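Local coordinates for protein 2-dehydropantoate 2-reductase (Geobacter metallireducens, PDB 3HN2) that probably catalyses the NADPH-dependent reduction of 2-dehydropantoate (ketopantoate) to (R)-pantoate, the second step from 3-methyl-2-oxobutanoate in pantothenate biosynthesis, at residues L100-G105 / G124-C129; G144-G149 / A169-R174; D178-R183 / Q231-F236; Q201-L206 / M252-P257; I220-I225 / G240-M245. One frame throughout, in Å; residues are numbered along the deposited sequence.

Contact 1. Residues L100-G105 / G124-C129; sequences LTLQNG and GVAFLC
Three hydrogen bonds grip one water lodged between residues 100-105 and 124-129: the water donates to Leu102 O at 2.7 Å and to Gly124 O, and accepts from Ala126 N at 2.8 Å. It therefore carries the pairing on past the last direct rung, Gly124 N to Thr101 O (2.8 Å), where the donor lies nearly along the C=O axis, at 168°. Gly124 O has a further neighbour in the Leu102 CA-H, whose contact at 3.4 Å is close to straight. Leu102 turns its CG beside its own backbone N (chi1 -79°), which swings CD2 alongside the strand, 3.3 Å from Gly124 O and 3.8 Å from Ala126 CB. With Leu102 in this rotamer a CB on Gly124 would clash, at about 2.7 Å from Leu102 CD2, so a residue without a side chain suits the position. The same leucine rests on Leu13 and on Tyr17 of helix 14-23, near the probable Gly9, Gly11, Gly14 dinucleotide-binding signature. Strand 98-101, helix 108-115 and strand 121-129 form a beta-alpha-beta crossover, the two strands being parallel neighbours in the sheet, as expected in the Rossmann-type NADP domain of ketopantoate reductases.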
# COMPACT_ATOMS: atom_id res chain seq x y z
N LEU A 100 10.14 -10.72 -23.95
CA LEU A 100 9.95 -10.08 -22.65
C LEU A 100 9.04 -10.92 -21.77
O LEU A 100 7.86 -11.12 -22.08
CB LEU A 100 9.39 -8.66 -22.82
CG LEU A 100 8.96 -7.78 -21.64
CD1 LEU A 100 10.01 -7.73 -20.55
CD2 LEU A 100 8.70 -6.37 -22.14
N THR A 101 9.59 -11.43 -20.68
CA THR A 101 8.82 -12.24 -19.74
C THR A 101 8.34 -11.41 -18.52
O THR A 101 9.12 -10.69 -17.89
CB THR A 101 9.59 -13.54 -19.37
OG1 THR A 101 8.67 -14.54 -18.93
CG2 THR A 101 10.65 -13.31 -18.32
N LEU A 102 7.04 -11.49 -18.24
CA LEU A 102 6.43 -10.73 -17.14
C LEU A 102 5.75 -11.63 -16.12
O LEU A 102 5.09 -11.15 -15.19
CB LEU A 102 5.41 -9.73 -17.68
CG LEU A 102 5.87 -8.40 -18.29
CD1 LEU A 102 4.69 -7.73 -18.95
CD2 LEU A 102 6.46 -7.50 -17.23
N GLN A 103 5.92 -12.93 -16.30
CA GLN A 103 5.29 -13.93 -15.45
C GLN A 103 5.97 -14.06 -14.10
O GLN A 103 7.02 -13.46 -13.86
CB GLN A 103 5.24 -15.28 -16.18
CG GLN A 103 5.95 -15.25 -17.53
CD GLN A 103 6.17 -16.62 -18.13
OE1 GLN A 103 7.30 -17.02 -18.39
NE2 GLN A 103 5.08 -17.35 -18.35
N ASN A 104 5.37 -14.85 -13.22
CA ASN A 104 5.78 -14.92 -11.82
C ASN A 104 6.80 -16.00 -11.50
O ASN A 104 6.86 -17.03 -12.17
CB ASN A 104 4.55 -15.08 -10.92
CG ASN A 104 3.63 -13.87 -10.97
OD1 ASN A 104 3.99 -12.82 -11.50
ND2 ASN A 104 2.44 -14.02 -10.40
N GLY A 105 7.60 -15.75 -10.47
CA GLY A 105 8.55 -16.73 -9.97
C GLY A 105 9.85 -16.71 -10.74
O GLY A 105 10.22 -15.68 -11.31
N GLY A 124 10.96 -8.75 -16.94
CA GLY A 124 10.18 -7.68 -16.35
C GLY A 124 9.49 -8.16 -15.09
O GLY A 124 8.59 -9.00 -15.16
N VAL A 125 9.93 -7.67 -13.94
CA VAL A 125 9.17 -7.89 -12.70
C VAL A 125 8.08 -6.83 -12.64
O VAL A 125 8.36 -5.64 -12.53
CB VAL A 125 10.05 -7.98 -11.41
CG1 VAL A 125 11.24 -7.08 -11.48
CG2 VAL A 125 9.24 -7.70 -10.13
N ALA A 126 6.84 -7.28 -12.79
CA ALA A 126 5.67 -6.41 -12.79
C ALA A 126 4.92 -6.55 -11.47
O ALA A 126 4.88 -7.64 -10.89
CB ALA A 126 4.76 -6.77 -13.94
N PHE A 127 4.34 -5.46 -11.00
CA PHE A 127 3.50 -5.52 -9.81
C PHE A 127 2.14 -4.90 -10.10
O PHE A 127 2.02 -3.69 -10.26
CB PHE A 127 4.17 -4.84 -8.61
CG PHE A 127 3.64 -5.31 -7.28
CD1 PHE A 127 4.22 -6.41 -6.65
CD2 PHE A 127 2.57 -4.67 -6.67
CE1 PHE A 127 3.73 -6.87 -5.42
CE2 PHE A 127 2.08 -5.12 -5.45
CZ PHE A 127 2.66 -6.22 -4.82
N LEU A 128 1.12 -5.75 -10.14
CA LEU A 128 -0.20 -5.38 -10.62
C LEU A 128 -1.29 -6.04 -9.79
O LEU A 128 -1.19 -7.22 -9.45
CB LEU A 128 -0.33 -5.86 -12.07
CG LEU A 128 -0.95 -5.01 -13.18
CD1 LEU A 128 -0.93 -5.83 -14.45
CD2 LEU A 128 -2.36 -4.55 -12.89
N CYS A 129 -2.33 -5.27 -9.46
CA CYS A 129 -3.54 -5.82 -8.86
C CYS A 129 -4.62 -5.92 -9.93
O CYS A 129 -5.16 -4.90 -10.37
CB CYS A 129 -4.04 -4.93 -7.71
SG CYS A 129 -2.83 -4.54 -6.45
O HOH W 1 6.63 -9.99 -13.28

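Contact 2. Residues G144-G149 / A169-R174; sequences GRIILG and AGVDCR
One face of this parallel strand pair is packed closely, the other only sparsely. On the close side Ile146, Leu148, Val171 and Cys173 interdigitate against helix 157-168, where Phe166 covers three of them. Cys173 SG, anti to its backbone N (chi1 -167°), reaches Leu148 CD1 at 3.7 Å, while the Ile146 side chain crosses Val171 obliquely, its CD1 3.9 Å from Val171 CG1. Between the faces runs a ladder of three backbone bonds. Arg174 N to Ile146 O is the shortest, at 2.8 Å, and lies almost along the C=O axis, whereas Leu148 N approaches Arg174 O at 3.1 Å from 47° above the carbonyl plane. The ladder starts at Ile146 N to Asp172 O, next to the G1 bulge that Gly144 and Arg145 form opposite Phe127. On the loose side, Arg145 and Asp172 meet through aliphatic carbons: their CB atoms are 4.0 Å apart, yet Arg145 NE stays 5.6 Å from Asp172 OD1. That carboxylate has a long, weak ion pair with Arg214 of the second subunit instead. Cohesion thus comes from backbone bonds and buried apolar packing, and charge attraction between Arg145 and Asp172 probably adds little.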
# COMPACT_ATOMS: atom_id res chain seq x y z
N GLY A 144 0.72 -1.35 -11.23
CA GLY A 144 0.96 -1.67 -12.64
C GLY A 144 2.39 -1.41 -13.06
O GLY A 144 2.74 -1.63 -14.22
N ARG A 145 3.21 -0.95 -12.12
CA ARG A 145 4.60 -0.61 -12.39
C ARG A 145 5.46 -1.82 -12.75
O ARG A 145 5.16 -2.94 -12.35
CB ARG A 145 5.21 0.19 -11.23
CG ARG A 145 5.36 -0.58 -9.93
CD ARG A 145 6.16 0.24 -8.92
NE ARG A 145 6.62 -0.59 -7.81
CZ ARG A 145 7.77 -1.26 -7.79
NH1 ARG A 145 8.60 -1.21 -8.83
NH2 ARG A 145 8.10 -1.99 -6.74
N ILE A 146 6.51 -1.60 -13.54
CA ILE A 146 7.37 -2.67 -14.05
C ILE A 146 8.84 -2.31 -13.87
O ILE A 146 9.23 -1.16 -14.12
CB ILE A 146 7.09 -2.97 -15.56
CG1 ILE A 146 5.62 -3.30 -15.83
CG2 ILE A 146 7.97 -4.12 -16.09
CD1 ILE A 146 5.29 -3.53 -17.30
N ILE A 147 9.66 -3.27 -13.43
CA ILE A 147 11.11 -3.10 -13.43
C ILE A 147 11.73 -4.00 -14.52
O ILE A 147 11.55 -5.22 -14.50
CB ILE A 147 11.74 -3.41 -12.05
CG1 ILE A 147 10.94 -2.77 -10.91
CG2 ILE A 147 13.20 -2.94 -12.00
CD1 ILE A 147 11.38 -3.24 -9.53
N LEU A 148 12.44 -3.38 -15.47
CA LEU A 148 13.00 -4.09 -16.64
C LEU A 148 14.48 -4.41 -16.52
O LEU A 148 15.31 -3.52 -16.33
CB LEU A 148 12.77 -3.27 -17.92
CG LEU A 148 11.34 -3.13 -18.46
CD1 LEU A 148 11.31 -2.35 -19.74
CD2 LEU A 148 10.66 -4.48 -18.63
N GLY A 149 14.81 -5.70 -16.63
CA GLY A 149 16.21 -6.13 -16.66
C GLY A 149 16.52 -7.02 -17.85
O GLY A 149 15.65 -7.72 -18.37
N ALA A 169 3.21 4.76 -22.75
CA ALA A 169 1.90 4.12 -22.68
C ALA A 169 1.22 4.34 -21.33
O ALA A 169 0.10 3.89 -21.12
CB ALA A 169 2.03 2.63 -22.98
N GLY A 170 1.91 5.04 -20.43
CA GLY A 170 1.35 5.38 -19.12
C GLY A 170 1.65 4.36 -18.04
O GLY A 170 1.00 4.35 -16.99
N VAL A 171 2.63 3.50 -18.31
CA VAL A 171 3.10 2.51 -17.34
C VAL A 171 4.33 3.07 -16.63
O VAL A 171 5.30 3.46 -17.29
CB VAL A 171 3.42 1.14 -18.01
CG1 VAL A 171 3.83 0.09 -16.97
CG2 VAL A 171 2.23 0.64 -18.81
N ASP A 172 4.29 3.12 -15.30
CA ASP A 172 5.43 3.56 -14.51
C ASP A 172 6.53 2.51 -14.60
O ASP A 172 6.47 1.47 -13.96
CB ASP A 172 5.00 3.80 -13.05
CG ASP A 172 6.10 4.42 -12.21
OD1 ASP A 172 6.55 3.76 -11.26
OD2 ASP A 172 6.51 5.57 -12.50
N CYS A 173 7.54 2.78 -15.42
CA CYS A 173 8.49 1.74 -15.79
C CYS A 173 9.93 2.09 -15.46
O CYS A 173 10.47 3.08 -15.95
CB CYS A 173 8.34 1.40 -17.27
SG CYS A 173 9.20 -0.10 -17.75
N ARG A 174 10.55 1.26 -14.63
CA ARG A 174 11.91 1.49 -14.14
C ARG A 174 12.90 0.54 -14.85
O ARG A 174 12.50 -0.26 -15.69
CB ARG A 174 11.93 1.33 -12.61
CG ARG A 174 13.10 2.00 -11.86
CD ARG A 174 13.35 3.44 -12.30
NE ARG A 174 14.78 3.74 -12.38
CZ ARG A 174 15.48 3.85 -13.51
NH1 ARG A 174 16.78 4.11 -13.47
NH2 ARG A 174 14.88 3.69 -14.69

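Contact 3. Residues D178-R183 / Q231-F236; sequences DLKRAR and QGLATF
Arg181 and Leu233 cross at about a right angle, and this crossing is the apolar centre of the contact between the start of helix 179-200 and the loop 231-236. Arg181 CB faces Leu233 CG at 3.9 Å; from there the chain, CG anti to the backbone N (chi1 179°), runs extended to CD, its CG passing Leu233 CD2. A bend at chi3 then turns the guanidinium edge-on to the loop. NH1 donates to Thr235 O at 3.1 Å, the oxygen lying within 2° of the guanidinium plane although NH1 itself sits well above the carbonyl plane; a weak second bond goes to Phe236 O. Elsewhere on the group, NE forms a salt bridge with Glu185. Lys180 crosses Leu233 obliquely, its CD 3.8 Å from Leu233 CD1, then passes Gln231 at about a right angle with CE 3.4 Å from Gln231 O. Asp178, at the helix N-cap position, points its carboxylate at the loop, where OD2 accepts a weak bond from Ala234 N at 3.3 Å. An alanine at Arg181 would remove the bond to Thr235 O and the salt bridge to Glu185, and would probably loosen the loop from the helix. The polar hold is on backbone atoms of the loop, with one good bond and two weak ones, and the aliphatic stems of Lys180 and Arg181 add the packing on Leu233.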
# COMPACT_ATOMS: atom_id res chain seq x y z
N ASP A 178 20.44 -5.39 -11.98
CA ASP A 178 20.35 -6.65 -11.27
C ASP A 178 18.92 -7.17 -11.34
O ASP A 178 18.12 -7.00 -10.40
CB ASP A 178 20.82 -6.49 -9.83
CG ASP A 178 21.41 -7.76 -9.25
OD1 ASP A 178 21.32 -8.83 -9.90
OD2 ASP A 178 21.97 -7.67 -8.13
N LEU A 179 18.60 -7.78 -12.48
CA LEU A 179 17.31 -8.43 -12.73
C LEU A 179 17.08 -9.56 -11.74
O LEU A 179 15.99 -9.69 -11.16
CB LEU A 179 17.27 -8.97 -14.16
CG LEU A 179 16.15 -9.93 -14.56
CD1 LEU A 179 14.81 -9.23 -14.53
CD2 LEU A 179 16.42 -10.52 -15.94
N LYS A 180 18.12 -10.37 -11.55
CA LYS A 180 18.10 -11.51 -10.66
C LYS A 180 17.66 -11.11 -9.25
O LYS A 180 16.82 -11.78 -8.66
CB LYS A 180 19.49 -12.17 -10.63
CG LYS A 180 19.50 -13.65 -10.30
CD LYS A 180 20.92 -14.11 -9.98
CE LYS A 180 21.06 -15.63 -10.04
NZ LYS A 180 21.30 -16.10 -11.44
N ARG A 181 18.22 -10.01 -8.73
CA ARG A 181 17.88 -9.51 -7.40
C ARG A 181 16.42 -9.10 -7.32
O ARG A 181 15.73 -9.51 -6.41
CB ARG A 181 18.79 -8.34 -7.00
CG ARG A 181 18.46 -7.75 -5.62
CD ARG A 181 19.28 -6.51 -5.33
NE ARG A 181 18.51 -5.58 -4.51
CZ ARG A 181 18.82 -5.24 -3.26
NH1 ARG A 181 19.91 -5.72 -2.67
NH2 ARG A 181 18.04 -4.40 -2.60
N ALA A 182 15.96 -8.34 -8.31
CA ALA A 182 14.58 -7.85 -8.39
C ALA A 182 13.51 -8.94 -8.40
O ALA A 182 12.43 -8.75 -7.83
CB ALA A 182 14.44 -6.95 -9.60
N ARG A 183 13.81 -10.07 -9.05
CA ARG A 183 12.95 -11.27 -9.04
C ARG A 183 12.83 -11.80 -7.62
O ARG A 183 11.72 -12.07 -7.13
CB ARG A 183 13.53 -12.36 -9.95
CG ARG A 183 13.40 -12.10 -11.46
CD ARG A 183 12.19 -12.81 -12.07
NE ARG A 183 11.58 -12.01 -13.12
CZ ARG A 183 10.35 -12.18 -13.59
NH1 ARG A 183 9.89 -11.38 -14.54
NH2 ARG A 183 9.57 -13.14 -13.11
N GLN A 231 22.93 -16.32 -3.80
CA GLN A 231 22.61 -16.68 -5.18
C GLN A 231 23.49 -15.97 -6.23
O GLN A 231 23.19 -15.99 -7.43
CB GLN A 231 21.12 -16.41 -5.47
CG GLN A 231 20.46 -17.45 -6.36
CD GLN A 231 20.41 -18.82 -5.72
OE1 GLN A 231 20.82 -19.81 -6.33
NE2 GLN A 231 19.93 -18.89 -4.49
N GLY A 232 24.56 -15.34 -5.76
CA GLY A 232 25.48 -14.62 -6.65
C GLY A 232 24.94 -13.28 -7.08
O GLY A 232 25.14 -12.85 -8.22
N LEU A 233 24.24 -12.61 -6.17
CA LEU A 233 23.69 -11.29 -6.42
C LEU A 233 24.79 -10.24 -6.34
O LEU A 233 25.69 -10.36 -5.51
CB LEU A 233 22.58 -10.98 -5.42
CG LEU A 233 21.11 -11.24 -5.79
CD1 LEU A 233 20.89 -12.54 -6.57
CD2 LEU A 233 20.24 -11.20 -4.53
N ALA A 234 24.70 -9.23 -7.20
CA ALA A 234 25.66 -8.12 -7.23
C ALA A 234 25.61 -7.29 -5.94
O ALA A 234 26.65 -6.85 -5.45
CB ALA A 234 25.41 -7.24 -8.45
N THR A 235 24.41 -7.11 -5.41
CA THR A 235 24.22 -6.37 -4.15
C THR A 235 23.26 -7.12 -3.21
O THR A 235 22.18 -7.56 -3.61
CB THR A 235 23.79 -4.89 -4.40
OG1 THR A 235 23.36 -4.30 -3.17
CG2 THR A 235 22.67 -4.79 -5.44
N PHE A 236 23.68 -7.26 -1.95
CA PHE A 236 22.96 -8.04 -0.94
C PHE A 236 21.63 -7.43 -0.53
O PHE A 236 21.55 -6.24 -0.24
CB PHE A 236 23.83 -8.24 0.31
CG PHE A 236 24.65 -9.50 0.29
CD1 PHE A 236 24.45 -10.48 1.25
CD2 PHE A 236 25.62 -9.70 -0.69
CE1 PHE A 236 25.20 -11.65 1.24
CE2 PHE A 236 26.38 -10.87 -0.71
CZ PHE A 236 26.17 -11.85 0.26

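Contact 4. Residues Q201-L206 / M252-P257; sequences QQPVNL and MGEYKP
Within the helical C-terminal domain, the loop 252-257 folds through an inverse gamma turn centred on Glu254 and lies across the start of helix 204-207. Met252 comes first, its CB 4.4 Å from Val204 CG2 and its side chain packing on Phe127 and Trp189. Gly253 follows, with positive phi; its carbonyl O lies 3.4 Å from Asn205 CB. At the turn, Glu254 CG lies 3.8 Å from Pro203 CG, the side chains side by side. Asn205 also lies alongside Glu254, its amide plane 69° from the carboxylate. Tyr255 O supplies the contact's hydrogen bond, accepting at 3.1 Å from Val204 N, the first amide after the N-cap residue Pro203; the donor lies 27° above the carbonyl plane. Lys256 lays CG against Pro203 CB before its amine reaches Glu264. Pro257 CG, in another N-cap residue, lies 3.8 Å from Val204 CG1, the side chains crossing obliquely. An alanine at Val204 would remove CG1, which meets Pro257, and CG2, which meets Tyr255 and Met252, and would probably leave this junction less tightly packed. Asn205 ND2 bonds to Asn50 of the second subunit, so the junction also borders the dimer interface. Asn205 OD1, by contrast, rests 3.3 Å from Glu254 CA.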
# COMPACT_ATOMS: atom_id res chain seq x y z
N GLN A 201 -7.40 -19.51 2.50
CA GLN A 201 -8.46 -18.78 1.77
C GLN A 201 -8.97 -17.51 2.48
O GLN A 201 -10.17 -17.32 2.67
CB GLN A 201 -9.59 -19.69 1.23
CG GLN A 201 -9.58 -21.15 1.68
CD GLN A 201 -10.24 -22.08 0.69
OE1 GLN A 201 -10.00 -22.00 -0.52
NE2 GLN A 201 -11.06 -22.99 1.20
N GLN A 202 -8.02 -16.66 2.87
CA GLN A 202 -8.32 -15.37 3.50
C GLN A 202 -7.52 -14.27 2.81
O GLN A 202 -6.42 -14.53 2.33
CB GLN A 202 -7.93 -15.41 4.97
CG GLN A 202 -8.71 -16.39 5.82
CD GLN A 202 -7.96 -16.79 7.07
OE1 GLN A 202 -7.03 -16.10 7.49
NE2 GLN A 202 -8.35 -17.90 7.67
N PRO A 203 -8.05 -13.03 2.75
CA PRO A 203 -7.27 -11.91 2.21
C PRO A 203 -6.09 -11.48 3.11
O PRO A 203 -6.00 -11.93 4.26
CB PRO A 203 -8.30 -10.79 2.10
CG PRO A 203 -9.32 -11.12 3.13
CD PRO A 203 -9.41 -12.61 3.15
N VAL A 204 -5.23 -10.61 2.59
CA VAL A 204 -3.96 -10.24 3.25
C VAL A 204 -4.10 -9.56 4.63
O VAL A 204 -3.26 -9.77 5.50
CB VAL A 204 -3.00 -9.42 2.32
CG1 VAL A 204 -2.63 -10.22 1.09
CG2 VAL A 204 -3.60 -8.09 1.90
N ASN A 205 -5.16 -8.77 4.81
CA ASN A 205 -5.39 -8.03 6.06
C ASN A 205 -5.55 -8.91 7.30
O ASN A 205 -5.17 -8.52 8.40
CB ASN A 205 -6.59 -7.10 5.94
CG ASN A 205 -7.88 -7.84 5.65
OD1 ASN A 205 -8.12 -8.27 4.53
ND2 ASN A 205 -8.72 -7.97 6.66
N LEU A 206 -6.13 -10.10 7.10
CA LEU A 206 -6.32 -11.07 8.16
C LEU A 206 -5.00 -11.74 8.57
O LEU A 206 -4.70 -11.80 9.76
CB LEU A 206 -7.35 -12.12 7.74
CG LEU A 206 -8.78 -11.62 7.47
CD1 LEU A 206 -9.70 -12.79 7.17
CD2 LEU A 206 -9.32 -10.82 8.65
N MET A 252 -2.89 -2.18 1.67
CA MET A 252 -3.59 -2.83 0.58
C MET A 252 -5.00 -3.20 0.96
O MET A 252 -5.76 -3.68 0.12
CB MET A 252 -2.85 -4.10 0.16
CG MET A 252 -1.66 -3.87 -0.75
SD MET A 252 -0.84 -5.44 -0.97
CE MET A 252 -0.22 -5.31 -2.66
N GLY A 253 -5.34 -2.99 2.23
CA GLY A 253 -6.65 -3.34 2.78
C GLY A 253 -6.97 -4.81 2.59
O GLY A 253 -6.16 -5.68 2.90
N GLU A 254 -8.16 -5.06 2.04
CA GLU A 254 -8.71 -6.41 1.90
C GLU A 254 -8.36 -7.03 0.53
O GLU A 254 -9.25 -7.35 -0.26
CB GLU A 254 -10.23 -6.35 2.12
CG GLU A 254 -10.87 -7.65 2.57
CD GLU A 254 -12.38 -7.55 2.73
OE1 GLU A 254 -12.94 -8.33 3.53
OE2 GLU A 254 -13.01 -6.71 2.05
N TYR A 255 -7.07 -7.21 0.27
CA TYR A 255 -6.61 -7.66 -1.05
C TYR A 255 -6.40 -9.16 -1.15
O TYR A 255 -5.71 -9.77 -0.33
CB TYR A 255 -5.34 -6.91 -1.46
CG TYR A 255 -4.72 -7.39 -2.75
CD1 TYR A 255 -3.48 -8.02 -2.75
CD2 TYR A 255 -5.38 -7.23 -3.97
CE1 TYR A 255 -2.91 -8.47 -3.93
CE2 TYR A 255 -4.82 -7.68 -5.15
CZ TYR A 255 -3.58 -8.30 -5.12
OH TYR A 255 -3.00 -8.75 -6.29
N LYS A 256 -6.99 -9.77 -2.18
CA LYS A 256 -6.87 -11.20 -2.40
C LYS A 256 -5.94 -11.47 -3.58
O LYS A 256 -6.32 -11.24 -4.73
CB LYS A 256 -8.25 -11.85 -2.61
CG LYS A 256 -9.27 -11.50 -1.51
CD LYS A 256 -10.11 -12.71 -1.10
CE LYS A 256 -11.50 -12.72 -1.72
NZ LYS A 256 -12.41 -13.65 -0.97
N PRO A 257 -4.72 -11.97 -3.29
CA PRO A 257 -3.65 -12.22 -4.27
C PRO A 257 -4.06 -13.18 -5.38
O PRO A 257 -5.05 -13.89 -5.25
CB PRO A 257 -2.55 -12.88 -3.43
CG PRO A 257 -2.80 -12.42 -2.06
CD PRO A 257 -4.29 -12.34 -1.93

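Contact 5. Residues I220-I225 / G240-M245; sequences IMLEVI and GYVDDM
Two helix segments, 220-225 and 241-245, cross obliquely with their N-to-C directions 131° apart and their short axes 10.2 Å apart at closest approach. The backbones come nearest where Met221 CA lies 6.3 Å from Val242 CA, and the side chains interlock round that point. Val242 does most of the touching through CG2, which lies beside its own backbone N, anti to the carbonyl carbon. That methyl is received by one turn of the facing helix: Met221 CB stands 3.9 Å from Val242 CG2, Ile225 CD1 3.8 Å, and Leu222 CG flanks it more loosely at 4.3 Å. Met221 has its CG anti to the carbonyl carbon (chi1 -79°) and then runs fully extended, so SD passes 4.0 Å from Val242 CA and the terminal CE meets Met245 CB at 3.6 Å, the two methionines crossing at about a right angle. Phe193 and Trp189 of helix 179-200 pack against Met221 and Met245 respectively. The pairing therefore rests on dispersion between aliphatic and thioether groups, with shape rather than bond direction setting the fit of these two helices of the C-terminal domain.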
# COMPACT_ATOMS: atom_id res chain seq x y z
N ILE A 220 9.16 -16.45 7.20
CA ILE A 220 9.09 -16.87 5.80
C ILE A 220 9.93 -15.93 4.94
O ILE A 220 10.76 -16.38 4.15
CB ILE A 220 7.62 -16.91 5.30
CG1 ILE A 220 6.86 -18.06 5.96
CG2 ILE A 220 7.57 -17.08 3.78
CD1 ILE A 220 5.34 -17.91 5.89
N MET A 221 9.72 -14.63 5.15
CA MET A 221 10.45 -13.58 4.46
C MET A 221 11.97 -13.64 4.63
O MET A 221 12.71 -13.54 3.64
CB MET A 221 9.95 -12.22 4.89
CG MET A 221 8.67 -11.83 4.22
SD MET A 221 8.35 -10.08 4.41
CE MET A 221 6.86 -10.02 3.43
N LEU A 222 12.42 -13.82 5.88
CA LEU A 222 13.85 -13.98 6.16
C LEU A 222 14.52 -15.16 5.45
O LEU A 222 15.72 -15.11 5.16
CB LEU A 222 14.09 -14.08 7.66
CG LEU A 222 13.97 -12.78 8.45
CD1 LEU A 222 13.61 -13.02 9.93
CD2 LEU A 222 15.24 -11.97 8.32
N GLU A 223 13.75 -16.22 5.17
CA GLU A 223 14.26 -17.41 4.51
C GLU A 223 14.49 -17.14 3.03
O GLU A 223 15.54 -17.51 2.50
CB GLU A 223 13.28 -18.57 4.67
CG GLU A 223 13.24 -19.17 6.07
CD GLU A 223 12.33 -20.38 6.18
OE1 GLU A 223 11.90 -20.92 5.13
OE2 GLU A 223 12.04 -20.79 7.32
N VAL A 224 13.52 -16.50 2.40
CA VAL A 224 13.58 -16.07 1.00
C VAL A 224 14.77 -15.14 0.76
O VAL A 224 15.48 -15.27 -0.25
CB VAL A 224 12.26 -15.38 0.57
CG1 VAL A 224 12.31 -14.95 -0.89
CG2 VAL A 224 11.08 -16.31 0.79
N ILE A 225 15.00 -14.22 1.70
CA ILE A 225 16.16 -13.33 1.68
C ILE A 225 17.48 -14.11 1.80
O ILE A 225 18.43 -13.84 1.04
CB ILE A 225 16.05 -12.24 2.78
CG1 ILE A 225 14.98 -11.20 2.40
CG2 ILE A 225 17.37 -11.52 3.00
CD1 ILE A 225 14.53 -10.31 3.56
N GLY A 240 15.10 -6.03 6.96
CA GLY A 240 14.64 -4.65 7.06
C GLY A 240 13.82 -4.39 5.81
O GLY A 240 12.84 -3.64 5.86
N TYR A 241 14.19 -5.04 4.70
CA TYR A 241 13.29 -5.16 3.54
C TYR A 241 12.03 -5.95 3.93
O TYR A 241 11.00 -5.86 3.27
CB TYR A 241 13.97 -5.75 2.27
CG TYR A 241 13.03 -5.77 1.06
CD1 TYR A 241 12.43 -6.94 0.65
CD2 TYR A 241 12.69 -4.60 0.40
CE1 TYR A 241 11.54 -6.94 -0.40
CE2 TYR A 241 11.80 -4.60 -0.66
CZ TYR A 241 11.24 -5.77 -1.06
OH TYR A 241 10.34 -5.80 -2.12
N VAL A 242 12.14 -6.73 5.02
CA VAL A 242 11.01 -7.38 5.68
C VAL A 242 10.04 -6.33 6.18
O VAL A 242 8.90 -6.28 5.71
CB VAL A 242 11.47 -8.25 6.89
CG1 VAL A 242 10.27 -8.70 7.75
CG2 VAL A 242 12.24 -9.46 6.43
N ASP A 243 10.52 -5.46 7.08
CA ASP A 243 9.73 -4.38 7.69
C ASP A 243 9.03 -3.55 6.63
O ASP A 243 7.92 -3.05 6.84
CB ASP A 243 10.64 -3.48 8.53
CG ASP A 243 11.27 -4.21 9.70
OD1 ASP A 243 12.26 -4.95 9.48
OD2 ASP A 243 10.80 -4.04 10.84
N ASP A 244 9.69 -3.44 5.47
CA ASP A 244 9.20 -2.67 4.35
C ASP A 244 8.11 -3.37 3.53
O ASP A 244 7.34 -2.68 2.87
CB ASP A 244 10.37 -2.23 3.46
CG ASP A 244 11.34 -1.28 4.18
OD1 ASP A 244 10.89 -0.47 5.02
OD2 ASP A 244 12.56 -1.35 3.90
N MET A 245 8.03 -4.70 3.54
CA MET A 245 6.93 -5.38 2.82
C MET A 245 5.80 -5.67 3.83
O MET A 245 4.64 -5.88 3.46
CB MET A 245 7.38 -6.68 2.14
CG MET A 245 8.52 -6.56 1.08
SD MET A 245 8.31 -5.19 -0.06
CE MET A 245 7.15 -5.86 -1.24

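How the contacts relate
Contact 1 is the most central, about 3 Å between its centre and that of the chain, and wholly buried; contact 5 is also buried but lies about 19 Å out. Contact 3 is a surface contact, and contacts 2 and 4 are partly buried and reach the second subunit. Contacts 1 and 2 share one sheet through neighbouring strands 121-129 and 142-150, contact 2 through a three-bond ladder, contact 1 through a single direct bond continued by a water. Contacts 3, 4 and 5 belong to the helical domain, where charged groups, a mixed polar and apolar junction, and purely apolar packing dominate in turn. Arg183 of 178-183 joins the domains by bonding to Gln103 O, while Met252 touches Phe127 and Tyr255 touches Cys129.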